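Local coordinates for protein interacting with HSP90 1 (Saccharomyces cerevisiae, PDB 4CGU), which takes part in pre-rRNA processing and is required for the interaction of NOP58 with snoRNA, the piece here being its C-terminal CS domain, at residues M85-I99 and I124-I136. Numbering follows the deposited sequence.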
loop_
_atom_site.group_PDB
_atom_site.type_symbol
_atom_site.label_atom_id
_atom_site.label_comp_id
_atom_site.label_asym_id
_atom_site.label_seq_id
_atom_site.Cartn_x
_atom_site.Cartn_y
_atom_site.Cartn_z
HETATM N N MSE B 85 10.419 -13.617 15.309
HETATM C CA MSE B 85 10.398 -12.201 15.010
HETATM C C MSE B 85 11.686 -11.573 15.507
HETATM O O MSE B 85 12.236 -11.994 16.524
HETATM C CB MSE B 85 9.161 -11.546 15.636
HETATM C CG MSE B 85 7.855 -12.040 15.008
HETATM SE SE MSE B 85 6.211 -11.464 15.885
HETATM C CE MSE B 85 6.152 -9.646 15.251
ATOM N N LYS B 86 12.185 -10.591 14.769
ATOM C CA LYS B 86 13.422 -9.914 15.131
ATOM C C LYS B 86 13.316 -8.434 14.793
ATOM O O LYS B 86 12.845 -8.077 13.715
ATOM C CB LYS B 86 14.604 -10.536 14.390
ATOM C CG LYS B 86 15.947 -9.899 14.716
ATOM C CD LYS B 86 17.073 -10.584 13.963
ATOM C CE LYS B 86 18.405 -9.867 14.159
ATOM N NZ LYS B 86 19.462 -10.381 13.226
ATOM N N ARG B 87 13.752 -7.581 15.717
ATOM C CA ARG B 87 13.682 -6.136 15.532
ATOM C C ARG B 87 15.005 -5.572 15.036
ATOM O O ARG B 87 16.063 -6.148 15.271
ATOM C CB ARG B 87 13.267 -5.438 16.833
ATOM C CG ARG B 87 11.818 -5.673 17.223
ATOM C CD ARG B 87 10.861 -4.941 16.299
ATOM N NE ARG B 87 10.811 -3.510 16.591
ATOM C CZ ARG B 87 9.975 -2.946 17.459
ATOM N NH1 ARG B 87 9.103 -3.690 18.130
ATOM N NH2 ARG B 87 10.013 -1.634 17.655
ATOM N N PHE B 88 14.935 -4.440 14.347
ATOM C CA PHE B 88 16.114 -3.828 13.750
ATOM C C PHE B 88 16.137 -2.331 14.032
ATOM O O PHE B 88 15.089 -1.692 14.127
ATOM C CB PHE B 88 16.129 -4.056 12.235
ATOM C CG PHE B 88 16.366 -5.486 11.831
ATOM C CD1 PHE B 88 15.311 -6.383 11.744
ATOM C CD2 PHE B 88 17.641 -5.928 11.519
ATOM C CE1 PHE B 88 15.528 -7.691 11.369
ATOM C CE2 PHE B 88 17.862 -7.237 11.140
ATOM C CZ PHE B 88 16.804 -8.122 11.068
ATOM N N LYS B 89 17.339 -1.780 14.159
ATOM C CA LYS B 89 17.523 -0.343 14.324
ATOM C C LYS B 89 18.319 0.199 13.141
ATOM O O LYS B 89 19.190 -0.488 12.611
ATOM C CB LYS B 89 18.272 -0.044 15.625
ATOM C CG LYS B 89 17.573 -0.539 16.880
ATOM C CD LYS B 89 18.434 -0.321 18.115
ATOM C CE LYS B 89 17.698 -0.746 19.370
ATOM N NZ LYS B 89 18.517 -0.526 20.591
ATOM N N GLY B 90 18.011 1.426 12.730
ATOM C CA GLY B 90 18.733 2.093 11.658
ATOM C C GLY B 90 18.702 1.390 10.308
ATOM O O GLY B 90 19.645 1.494 9.522
ATOM N N ALA B 91 17.617 0.672 10.031
ATOM C CA ALA B 91 17.468 -0.014 8.751
ATOM C C ALA B 91 16.182 0.408 8.034
ATOM O O ALA B 91 15.336 1.095 8.609
ATOM C CB ALA B 91 17.508 -1.531 8.946
ATOM N N ALA B 92 16.044 -0.005 6.777
ATOM C CA ALA B 92 14.869 0.338 5.982
ATOM C C ALA B 92 13.600 -0.274 6.572
ATOM O O ALA B 92 12.494 0.220 6.355
ATOM C CB ALA B 92 15.064 -0.104 4.536
ATOM N N TYR B 93 13.770 -1.352 7.328
ATOM C CA TYR B 93 12.661 -1.999 8.017
ATOM C C TYR B 93 12.955 -2.032 9.512
ATOM O O TYR B 93 14.103 -1.892 9.923
ATOM C CB TYR B 93 12.461 -3.418 7.481
ATOM C CG TYR B 93 13.761 -4.159 7.257
ATOM C CD1 TYR B 93 14.414 -4.787 8.309
ATOM C CD2 TYR B 93 14.344 -4.217 5.996
ATOM C CE1 TYR B 93 15.605 -5.459 8.111
ATOM C CE2 TYR B 93 15.535 -4.892 5.790
ATOM C CZ TYR B 93 16.158 -5.511 6.854
ATOM O OH TYR B 93 17.342 -6.186 6.666
ATOM N N LYS B 94 11.912 -2.206 10.317
ATOM C CA LYS B 94 12.057 -2.272 11.765
ATOM C C LYS B 94 11.924 -3.705 12.254
ATOM O O LYS B 94 12.447 -4.068 13.311
ATOM C CB LYS B 94 10.981 -1.429 12.447
ATOM C CG LYS B 94 10.980 0.041 12.060
ATOM C CD LYS B 94 12.290 0.700 12.426
ATOM C CE LYS B 94 12.280 2.184 12.077
ATOM N NZ LYS B 94 13.601 2.823 12.358
ATOM N N LEU B 95 11.214 -4.519 11.483
ATOM C CA LEU B 95 10.825 -5.843 11.938
ATOM C C LEU B 95 10.989 -6.874 10.834
ATOM O O LEU B 95 10.613 -6.631 9.682
ATOM C CB LEU B 95 9.364 -5.817 12.397
ATOM C CG LEU B 95 8.740 -7.153 12.792
ATOM C CD1 LEU B 95 9.327 -7.671 14.108
ATOM C CD2 LEU B 95 7.226 -7.031 12.871
ATOM N N ARG B 96 11.552 -8.025 11.193
ATOM C CA ARG B 96 11.537 -9.188 10.317
ATOM C C ARG B 96 10.786 -10.346 10.968
ATOM O O ARG B 96 11.026 -10.679 12.126
ATOM C CB ARG B 96 12.950 -9.643 9.963
ATOM C CG ARG B 96 12.965 -10.886 9.083
ATOM C CD ARG B 96 14.351 -11.486 8.975
ATOM N NE ARG B 96 14.762 -12.156 10.207
ATOM C CZ ARG B 96 16.026 -12.439 10.506
ATOM N NH1 ARG B 96 16.996 -12.100 9.666
ATOM N NH2 ARG B 96 16.323 -13.052 11.646
ATOM N N ILE B 97 9.876 -10.954 10.213
ATOM C CA ILE B 97 9.137 -12.126 10.660
ATOM C C ILE B 97 9.525 -13.314 9.793
ATOM O O ILE B 97 9.494 -13.221 8.571
ATOM C CB ILE B 97 7.625 -11.904 10.516
ATOM C CG1 ILE B 97 7.230 -10.570 11.153
ATOM C CG2 ILE B 97 6.843 -13.069 11.123
ATOM C CD1 ILE B 97 5.834 -10.128 10.806
ATOM N N LEU B 98 9.907 -14.416 10.430
ATOM C CA LEU B 98 10.161 -15.677 9.743
ATOM C C LEU B 98 9.049 -16.661 10.045
ATOM O O LEU B 98 8.777 -16.969 11.207
ATOM C CB LEU B 98 11.486 -16.293 10.199
ATOM C CG LEU B 98 12.757 -15.465 10.041
ATOM C CD1 LEU B 98 13.992 -16.318 10.299
ATOM C CD2 LEU B 98 12.808 -14.861 8.660
ATOM N N ILE B 99 8.401 -17.156 9.000
ATOM C CA ILE B 99 7.403 -18.196 9.172
ATOM C C ILE B 99 7.910 -19.456 8.496
ATOM O O ILE B 99 8.150 -19.468 7.291
ATOM C CB ILE B 99 6.052 -17.802 8.568
ATOM C CG1 ILE B 99 5.565 -16.484 9.178
ATOM C CG2 ILE B 99 5.035 -18.928 8.769
ATOM C CD1 ILE B 99 4.142 -16.151 8.830
ATOM N N ILE B 124 -1.873 -14.385 7.384
ATOM C CA ILE B 124 -1.040 -15.130 6.446
ATOM C C ILE B 124 -1.882 -16.132 5.664
ATOM O O ILE B 124 -1.849 -16.158 4.435
ATOM C CB ILE B 124 0.118 -15.843 7.173
ATOM C CG1 ILE B 124 1.004 -14.809 7.873
ATOM C CG2 ILE B 124 0.941 -16.689 6.196
ATOM C CD1 ILE B 124 1.658 -13.801 6.927
ATOM N N ASN B 125 -2.630 -16.953 6.392
ATOM C CA ASN B 125 -3.676 -17.782 5.802
ATOM C C ASN B 125 -4.742 -18.116 6.834
ATOM O O ASN B 125 -4.846 -17.443 7.857
ATOM C CB ASN B 125 -3.116 -19.047 5.130
ATOM C CG ASN B 125 -2.221 -19.874 6.048
ATOM O OD1 ASN B 125 -2.407 -19.915 7.266
ATOM N ND2 ASN B 125 -1.244 -20.552 5.449
ATOM N N GLY B 126 -5.534 -19.147 6.561
ATOM C CA GLY B 126 -6.606 -19.542 7.458
ATOM C C GLY B 126 -6.109 -19.863 8.853
ATOM O O GLY B 126 -6.746 -19.522 9.850
ATOM N N LYS B 127 -4.951 -20.510 8.919
ATOM C CA LYS B 127 -4.364 -20.905 10.191
ATOM C C LYS B 127 -3.708 -19.740 10.927
ATOM O O LYS B 127 -3.897 -19.574 12.132
ATOM C CB LYS B 127 -3.328 -22.012 9.968
ATOM N N LEU B 128 -2.957 -18.923 10.195
ATOM C CA LEU B 128 -1.947 -18.074 10.820
ATOM C C LEU B 128 -2.156 -16.562 10.692
ATOM O O LEU B 128 -2.505 -16.057 9.626
ATOM C CB LEU B 128 -0.570 -18.466 10.278
ATOM C CG LEU B 128 0.676 -17.987 11.017
ATOM C CD1 LEU B 128 0.541 -18.205 12.509
ATOM C CD2 LEU B 128 1.878 -18.742 10.491
ATOM N N SER B 129 -1.934 -15.852 11.793
ATOM C CA SER B 129 -1.999 -14.395 11.802
ATOM C C SER B 129 -0.918 -13.818 12.711
ATOM O O SER B 129 -0.687 -14.319 13.811
ATOM C CB SER B 129 -3.373 -13.916 12.268
ATOM O OG SER B 129 -3.534 -14.121 13.661
ATOM N N ILE B 130 -0.261 -12.765 12.241
ATOM C CA ILE B 130 0.787 -12.107 13.000
ATOM C C ILE B 130 0.344 -10.697 13.339
ATOM O O ILE B 130 0.377 -9.805 12.482
ATOM C CB ILE B 130 2.084 -11.978 12.180
ATOM C CG1 ILE B 130 2.312 -13.222 11.321
ATOM C CG2 ILE B 130 3.278 -11.697 13.098
ATOM C CD1 ILE B 130 2.740 -14.428 12.105
ATOM N N PRO B 131 -0.100 -10.484 14.582
ATOM C CA PRO B 131 -0.317 -9.103 15.010
ATOM C C PRO B 131 1.024 -8.392 14.973
ATOM O O PRO B 131 2.035 -9.011 15.291
ATOM C CB PRO B 131 -0.795 -9.256 16.457
ATOM C CG PRO B 131 -1.360 -10.634 16.526
ATOM C CD PRO B 131 -0.509 -11.459 15.604
ATOM N N LEU B 132 1.045 -7.131 14.564
ATOM C CA LEU B 132 2.303 -6.408 14.456
ATOM C C LEU B 132 2.510 -5.553 15.697
ATOM O O LEU B 132 1.541 -5.053 16.265
ATOM C CB LEU B 132 2.314 -5.543 13.196
ATOM C CG LEU B 132 2.076 -6.289 11.878
ATOM C CD1 LEU B 132 2.227 -5.337 10.706
ATOM C CD2 LEU B 132 3.023 -7.473 11.733
ATOM N N PRO B 133 3.772 -5.389 16.126
ATOM C CA PRO B 133 4.093 -4.575 17.303
ATOM C C PRO B 133 3.487 -3.186 17.152
ATOM O O PRO B 133 3.497 -2.636 16.052
ATOM C CB PRO B 133 5.619 -4.490 17.264
ATOM C CG PRO B 133 6.046 -5.675 16.477
ATOM C CD PRO B 133 4.983 -5.878 15.447
ATOM N N ARG B 134 2.960 -2.636 18.239
ATOM C CA ARG B 134 2.203 -1.393 18.175
ATOM C C ARG B 134 3.093 -0.162 18.058
ATOM O O ARG B 134 2.617 0.922 17.727
ATOM C CB ARG B 134 1.286 -1.266 19.393
ATOM C CG ARG B 134 2.024 -1.312 20.717
ATOM C CD ARG B 134 1.057 -1.321 21.879
ATOM N NE ARG B 134 0.012 -2.320 21.693
ATOM C CZ ARG B 134 -0.800 -2.737 22.657
ATOM N NH1 ARG B 134 -0.679 -2.245 23.882
ATOM N NH2 ARG B 134 -1.727 -3.649 22.398
ATOM N N ASP B 135 4.385 -0.330 18.320
ATOM C CA ASP B 135 5.316 0.796 18.304
ATOM C C ASP B 135 5.978 1.003 16.943
ATOM O O ASP B 135 6.988 1.695 16.841
ATOM C CB ASP B 135 6.401 0.612 19.369
ATOM C CG ASP B 135 7.363 -0.517 19.036
ATOM O OD1 ASP B 135 6.899 -1.605 18.641
ATOM O OD2 ASP B 135 8.588 -0.311 19.165
ATOM N N ILE B 136 5.411 0.400 15.902
ATOM C CA ILE B 136 5.981 0.486 14.560
ATOM C C ILE B 136 5.016 1.141 13.575
ATOM O O ILE B 136 3.841 0.787 13.526
ATOM C CB ILE B 136 6.365 -0.914 14.036
ATOM C CG1 ILE B 136 7.702 -1.356 14.622
ATOM C CG2 ILE B 136 6.445 -0.935 12.523
ATOM C CD1 ILE B 136 8.084 -2.764 14.234
#
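The guanidinium of Arg-87 has Ile-136 CD1 over the centre of one face, 3.6 Å above its plane, and Asp-135 OD2 at its edge, near the plane. Two N-H groups reach that carboxylate: NH2 points almost straight at OD2 (168°), though their 2.5 Å separation is shorter than expected and its exact length doubtful, while NH1 to OD1 is weak and bent. The two planes stand 46° apart, so this salt bridge is not a flat two-point pair. Bends at chi2 and chi3 of Arg-87 fold its chain back over Ile-136, whose CD1 also meets Lys-94 CB at 3.7 Å and Leu-95 CB.

Farther along, the contact is wholly apolar. Leu-95 CD2 abuts Pro-133 CD at 3.6 Å, and the methyl CE of selenomethionine Met-85 reaches the same proline carbon. Ile-97 CD1 lies 3.8 Å from Ile-130 CG2, and the Ile-97 side chain crosses that of Leu-132 at about a right angle. At the far end Ile-99 CD1 meets Ile-124 CG1 at 3.5 Å and also reaches Leu-128 CD2 and Ile-130 CD1, while CG2 packs on Leu-128 CD2.

Side chains at alternate positions of strand 95-101 thus face strand 129-131 and its flanking loops, joining the two antiparallel sheets of a CS-type beta sandwich; Val-83 and Leu-154 extend this core. Buried aliphatic contacts hold the sheets together, whereas the exposed Arg-87 to Asp-135 pair, presented by the type I turn 133-136, is probably weakened by solvent screening.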